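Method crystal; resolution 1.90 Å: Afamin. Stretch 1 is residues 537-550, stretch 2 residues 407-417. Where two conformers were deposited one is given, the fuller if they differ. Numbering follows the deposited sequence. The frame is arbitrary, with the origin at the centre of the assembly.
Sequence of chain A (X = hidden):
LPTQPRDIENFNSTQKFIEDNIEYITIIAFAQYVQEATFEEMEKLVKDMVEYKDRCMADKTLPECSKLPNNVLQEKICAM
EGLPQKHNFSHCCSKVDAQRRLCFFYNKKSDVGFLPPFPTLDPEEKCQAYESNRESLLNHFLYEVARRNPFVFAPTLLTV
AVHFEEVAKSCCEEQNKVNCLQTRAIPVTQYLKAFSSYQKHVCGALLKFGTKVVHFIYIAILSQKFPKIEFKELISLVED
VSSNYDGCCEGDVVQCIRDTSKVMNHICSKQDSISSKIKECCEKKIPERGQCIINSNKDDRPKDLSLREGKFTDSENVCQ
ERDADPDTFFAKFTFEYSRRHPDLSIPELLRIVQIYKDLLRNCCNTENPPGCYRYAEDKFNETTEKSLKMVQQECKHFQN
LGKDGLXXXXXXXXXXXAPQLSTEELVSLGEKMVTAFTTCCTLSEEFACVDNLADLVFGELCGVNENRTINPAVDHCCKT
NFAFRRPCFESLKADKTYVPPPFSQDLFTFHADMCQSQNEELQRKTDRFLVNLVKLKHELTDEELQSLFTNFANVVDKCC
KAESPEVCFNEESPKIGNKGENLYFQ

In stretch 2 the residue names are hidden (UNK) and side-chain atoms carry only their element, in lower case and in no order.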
# COMPACT_ATOMS: atom_id res chain seq x y z
N LYS A 537 0.83 17.99 24.31
CA LYS A 537 0.48 17.49 25.63
C LYS A 537 0.75 15.98 25.76
O LYS A 537 -0.06 15.25 26.36
CB LYS A 537 -1.00 17.79 25.86
CG LYS A 537 -1.38 19.26 25.77
CD LYS A 537 -0.70 20.05 26.86
CE LYS A 537 -1.52 21.29 27.25
NZ LYS A 537 -0.62 22.35 27.75
N HIS A 538 1.85 15.52 25.17
CA HIS A 538 2.23 14.10 25.19
C HIS A 538 2.30 13.46 26.59
O HIS A 538 2.07 12.25 26.72
CB HIS A 538 3.58 13.88 24.46
CG HIS A 538 4.76 14.50 25.14
ND1 HIS A 538 5.61 13.77 25.96
CD2 HIS A 538 5.25 15.76 25.13
CE1 HIS A 538 6.55 14.57 26.44
NE2 HIS A 538 6.35 15.78 25.96
N GLU A 539 2.61 14.28 27.61
CA GLU A 539 2.65 13.85 29.01
C GLU A 539 1.30 13.37 29.57
O GLU A 539 1.25 12.47 30.40
CB GLU A 539 3.28 14.94 29.91
CG GLU A 539 2.42 16.17 30.24
CD GLU A 539 2.32 17.23 29.14
OE1 GLU A 539 1.73 18.29 29.46
OE2 GLU A 539 2.81 17.04 27.98
N LEU A 540 0.21 13.96 29.09
CA LEU A 540 -1.15 13.61 29.52
C LEU A 540 -1.55 12.18 29.16
O LEU A 540 -1.02 11.59 28.20
CB LEU A 540 -2.20 14.59 28.92
CG LEU A 540 -2.12 16.07 29.32
CD1 LEU A 540 -3.41 16.79 28.93
CD2 LEU A 540 -1.78 16.27 30.79
N THR A 541 -2.45 11.60 29.95
CA THR A 541 -2.97 10.26 29.65
C THR A 541 -3.88 10.32 28.42
O THR A 541 -4.43 11.36 28.12
CB THR A 541 -3.83 9.64 30.80
OG1 THR A 541 -5.01 10.44 31.01
CG2 THR A 541 -3.05 9.50 32.15
N ASP A 542 -4.04 9.20 27.74
CA ASP A 542 -4.99 9.08 26.65
C ASP A 542 -6.41 9.61 27.01
O ASP A 542 -7.03 10.30 26.21
CB ASP A 542 -5.11 7.64 26.20
CG ASP A 542 -3.86 7.14 25.46
OD1 ASP A 542 -2.79 7.80 25.45
OD2 ASP A 542 -3.96 6.05 24.88
N GLU A 543 -6.89 9.24 28.20
CA GLU A 543 -8.20 9.69 28.68
C GLU A 543 -8.27 11.21 28.85
O GLU A 543 -9.22 11.82 28.39
CB GLU A 543 -8.57 8.97 29.99
CG GLU A 543 -9.89 9.43 30.61
CD GLU A 543 -10.27 8.65 31.86
OE1 GLU A 543 -10.35 7.40 31.79
OE2 GLU A 543 -10.51 9.28 32.92
N GLU A 544 -7.27 11.83 29.49
CA GLU A 544 -7.19 13.28 29.58
C GLU A 544 -7.17 13.97 28.21
O GLU A 544 -7.78 15.03 28.04
CB GLU A 544 -5.96 13.71 30.40
CG GLU A 544 -6.07 13.37 31.89
CD GLU A 544 -4.75 13.41 32.65
OE1 GLU A 544 -3.65 13.29 32.08
OE2 GLU A 544 -4.82 13.51 33.89
N LEU A 545 -6.42 13.40 27.25
CA LEU A 545 -6.37 13.95 25.90
C LEU A 545 -7.73 13.83 25.20
O LEU A 545 -8.16 14.75 24.55
CB LEU A 545 -5.28 13.27 25.05
CG LEU A 545 -3.87 13.62 25.52
CD1 LEU A 545 -2.86 12.61 25.00
CD2 LEU A 545 -3.47 15.01 25.11
N GLN A 546 -8.38 12.69 25.32
CA GLN A 546 -9.71 12.46 24.76
C GLN A 546 -10.71 13.48 25.38
O GLN A 546 -11.54 14.10 24.66
CB GLN A 546 -10.13 11.04 25.02
CG GLN A 546 -11.53 10.66 24.57
CD GLN A 546 -11.68 10.63 23.04
OE1 GLN A 546 -10.79 10.13 22.31
NE2 GLN A 546 -12.82 11.10 22.56
N SER A 547 -10.62 13.68 26.69
CA SER A 547 -11.50 14.63 27.35
C SER A 547 -11.30 16.06 26.86
O SER A 547 -12.28 16.75 26.54
CB SER A 547 -11.31 14.56 28.85
OG SER A 547 -11.74 13.30 29.38
N LEU A 548 -10.06 16.50 26.75
CA LEU A 548 -9.76 17.81 26.26
C LEU A 548 -10.22 18.02 24.83
O LEU A 548 -10.74 19.07 24.46
CB LEU A 548 -8.28 18.10 26.42
CG LEU A 548 -7.75 19.48 26.04
CD1 LEU A 548 -8.46 20.57 26.84
CD2 LEU A 548 -6.25 19.50 26.30
N PHE A 549 -9.95 17.02 23.99
CA PHE A 549 -10.40 17.06 22.62
C PHE A 549 -11.93 17.18 22.52
O PHE A 549 -12.42 17.95 21.68
CB PHE A 549 -9.94 15.81 21.88
CG PHE A 549 -10.42 15.75 20.48
CD1 PHE A 549 -9.92 16.63 19.54
CD2 PHE A 549 -11.39 14.85 20.11
CE1 PHE A 549 -10.35 16.60 18.22
CE2 PHE A 549 -11.81 14.79 18.78
CZ PHE A 549 -11.29 15.68 17.84
N THR A 550 -12.66 16.41 23.31
CA THR A 550 -14.11 16.50 23.27
C THR A 550 -14.60 17.85 23.81
O THR A 550 -15.64 18.28 23.38
CB THR A 550 -14.87 15.40 24.04
OG1 THR A 550 -14.66 15.55 25.46
CG2 THR A 550 -14.45 14.06 23.52
N UNK A 407 -11.41 6.64 15.03
CA UNK A 407 -10.24 7.29 14.42
C UNK A 407 -9.48 8.14 15.46
O UNK A 407 -8.25 8.04 15.54
c UNK A 407 -9.47 8.76 12.48
n UNK A 407 -11.24 11.19 12.25
c UNK A 407 -10.64 8.13 13.21
c UNK A 407 -11.03 10.29 11.09
c UNK A 407 -9.80 9.38 11.13
N UNK A 408 -10.21 8.88 16.30
CA UNK A 408 -9.59 9.76 17.30
C UNK A 408 -8.80 8.96 18.31
O UNK A 408 -7.69 9.38 18.73
o UNK A 408 -13.60 13.82 14.31
c UNK A 408 -11.54 12.87 14.99
c UNK A 408 -10.69 10.64 17.95
c UNK A 408 -13.55 12.51 16.28
c UNK A 408 -12.91 13.08 15.22
c UNK A 408 -12.82 11.73 17.16
c UNK A 408 -10.84 12.07 15.87
c UNK A 408 -11.46 11.49 16.98
N UNK A 409 -9.29 7.77 18.68
CA UNK A 409 -8.56 6.87 19.57
C UNK A 409 -7.23 6.39 18.93
O UNK A 409 -6.17 6.38 19.62
c UNK A 409 -11.82 5.82 22.76
c UNK A 409 -10.52 6.04 20.99
n UNK A 409 -10.84 5.25 22.07
n UNK A 409 -12.14 6.95 22.16
c UNK A 409 -9.42 5.68 20.02
c UNK A 409 -11.34 7.11 21.05
N UNK A 410 -7.27 6.07 17.65
CA UNK A 410 -6.08 5.67 16.89
C UNK A 410 -5.04 6.78 16.70
O UNK A 410 -3.82 6.54 16.78
o UNK A 410 -8.18 -0.35 16.24
c UNK A 410 -8.55 1.83 15.27
c UNK A 410 -7.82 0.96 16.05
c UNK A 410 -8.10 3.14 15.09
c UNK A 410 -6.44 5.03 15.54
c UNK A 410 -6.65 1.36 16.63
c UNK A 410 -6.22 2.67 16.46
c UNK A 410 -6.94 3.59 15.70
N UNK A 411 -5.54 7.97 16.44
CA UNK A 411 -4.69 9.15 16.31
C UNK A 411 -3.97 9.44 17.61
O UNK A 411 -2.78 9.73 17.59
c UNK A 411 -6.01 10.24 14.38
c UNK A 411 -6.89 11.45 14.12
c UNK A 411 -4.88 10.23 13.36
c UNK A 411 -5.53 10.36 15.82
N UNK A 412 -4.65 9.36 18.73
CA UNK A 412 -4.00 9.53 20.04
C UNK A 412 -2.88 8.46 20.25
O UNK A 412 -1.71 8.79 20.56
c UNK A 412 -7.15 10.71 22.11
c UNK A 412 -4.30 9.43 22.57
c UNK A 412 -5.04 9.49 21.22
c UNK A 412 -5.93 10.73 21.18
N UNK A 413 -3.23 7.21 20.05
CA UNK A 413 -2.31 6.07 20.27
C UNK A 413 -1.11 6.14 19.34
O UNK A 413 0.01 6.01 19.81
n UNK A 413 -0.17 3.58 23.79
c UNK A 413 -3.70 4.27 21.40
n UNK A 413 -0.75 5.48 24.92
c UNK A 413 -2.70 3.63 22.40
c UNK A 413 -1.05 4.55 24.04
c UNK A 413 -3.02 4.72 20.10
n UNK A 413 -2.23 4.59 23.42
N UNK A 414 -1.35 6.35 18.05
CA UNK A 414 -0.30 6.42 17.09
C UNK A 414 0.67 7.57 17.39
O UNK A 414 1.89 7.43 17.23
c UNK A 414 -2.29 5.84 13.73
c UNK A 414 -0.28 4.49 14.40
c UNK A 414 -1.42 5.36 14.92
c UNK A 414 -0.83 6.57 15.65
N UNK A 415 0.12 8.74 17.72
CA UNK A 415 0.94 9.93 18.02
C UNK A 415 1.79 9.71 19.29
O UNK A 415 2.95 10.08 19.33
c UNK A 415 0.92 12.40 18.24
o UNK A 415 -0.65 11.36 16.87
c UNK A 415 0.09 11.21 18.09
N UNK A 416 1.22 9.08 20.31
CA UNK A 416 2.00 8.69 21.50
C UNK A 416 3.22 7.80 21.21
O UNK A 416 4.33 7.96 21.81
n UNK A 416 -0.92 9.49 26.28
c UNK A 416 0.10 8.84 23.24
c UNK A 416 0.74 9.72 24.29
c UNK A 416 -0.29 10.36 25.23
c UNK A 416 1.10 7.97 22.53
N UNK A 417 3.01 6.81 20.35
CA UNK A 417 3.99 5.82 20.09
C UNK A 417 5.03 6.27 19.06
O UNK A 417 6.15 5.79 19.10
c UNK A 417 2.45 3.84 20.78
c UNK A 417 3.41 4.39 19.72
c UNK A 417 2.48 3.00 17.87
c UNK A 417 2.78 4.39 18.36

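Position 407 opens the helical stretch with four side-chain carbons in a row ending in nitrogen, the pattern of lysine. K407 touches nothing on stretch 1, and its amino group is hydrogen-bonded elsewhere in the structure.

Position 408 carries one carbon and then a six-carbon ring bearing an oxygen, so it is tyrosine. Y408 points toward stretch 1 and offers a ring face to the edge of F549: CD2 of Y408 lies 3.6 Å from CE2 of F549, the centroids are 4.8 Å apart and the planes meet at 60°. An aromatic ring suits this place because its broad face can receive the edge of another, while its hydroxyl is hydrogen-bonded elsewhere.

At 409, one carbon leads to a five-membered ring of three carbons and two nitrogens, which is histidine. H409 is exposed; its CD2 comes within 3.3 Å of OE1 of Q546, but the angle is too poor for its NE2 to hydrogen-bond that oxygen.

Position 410 again has one carbon and a six-carbon ring with an oxygen. This second tyrosine, Y410, lies out of reach of stretch 1. Position 411 has four carbons forked at the second, hence leucine; L411 is buried, also out of reach.

Position 412 has four carbons forked at the first, with one arm two carbons long: isoleucine. I412 points toward stretch 1. Its CG2 lies 4.3 Å from CD1 of L545 and 3.6 Å from OD1 of D542, while its CD1 is 3.7 Å from OE1 of Q546. A compact, branched apolar side chain fills the space between these residues.

Position 413 shows three carbons, a nitrogen, then a carbon carrying two more nitrogens, the guanidinium of arginine. R413 meets D542 at the edge of that group: NE donates to OD2 at 2.7 Å and NH2 to OD1 at 3.1 Å, with a weak further bond from NH2 to OD2 at 3.3 Å. Two neighbouring donors thus match the two carboxylate oxygens.

Position 414, four carbons forked at the second, is leucine, and L414 stays clear of stretch 1. Position 415 has one carbon carrying an oxygen and a carbon: threonine. T415 turns its OG1 back to O of L411, 2.8 Å away, within its own helix.

Position 416 has four carbons in a row and a terminal nitrogen, so it is lysine. K416 passes CD1 of L545, 3.4 Å from its CE, and its NZ donates to O of L540 at 2.8 Å and to OD1 of D542 at 2.7 Å. A long chain with a charged tip serves both needs. Position 417, four carbons forked at the first with one two-carbon arm, is isoleucine; I417 is buried without touching stretch 1.

The helices cross at 130°, their axes 10.5 Å apart at closest. D542, in the first turn of its helix, forms salt bridges with both R413 and K416, while the I412–L545 contact and the F549–Y408 pair supply apolar packing.

Stretch 2 (407-417) KYHYLIRLTKI
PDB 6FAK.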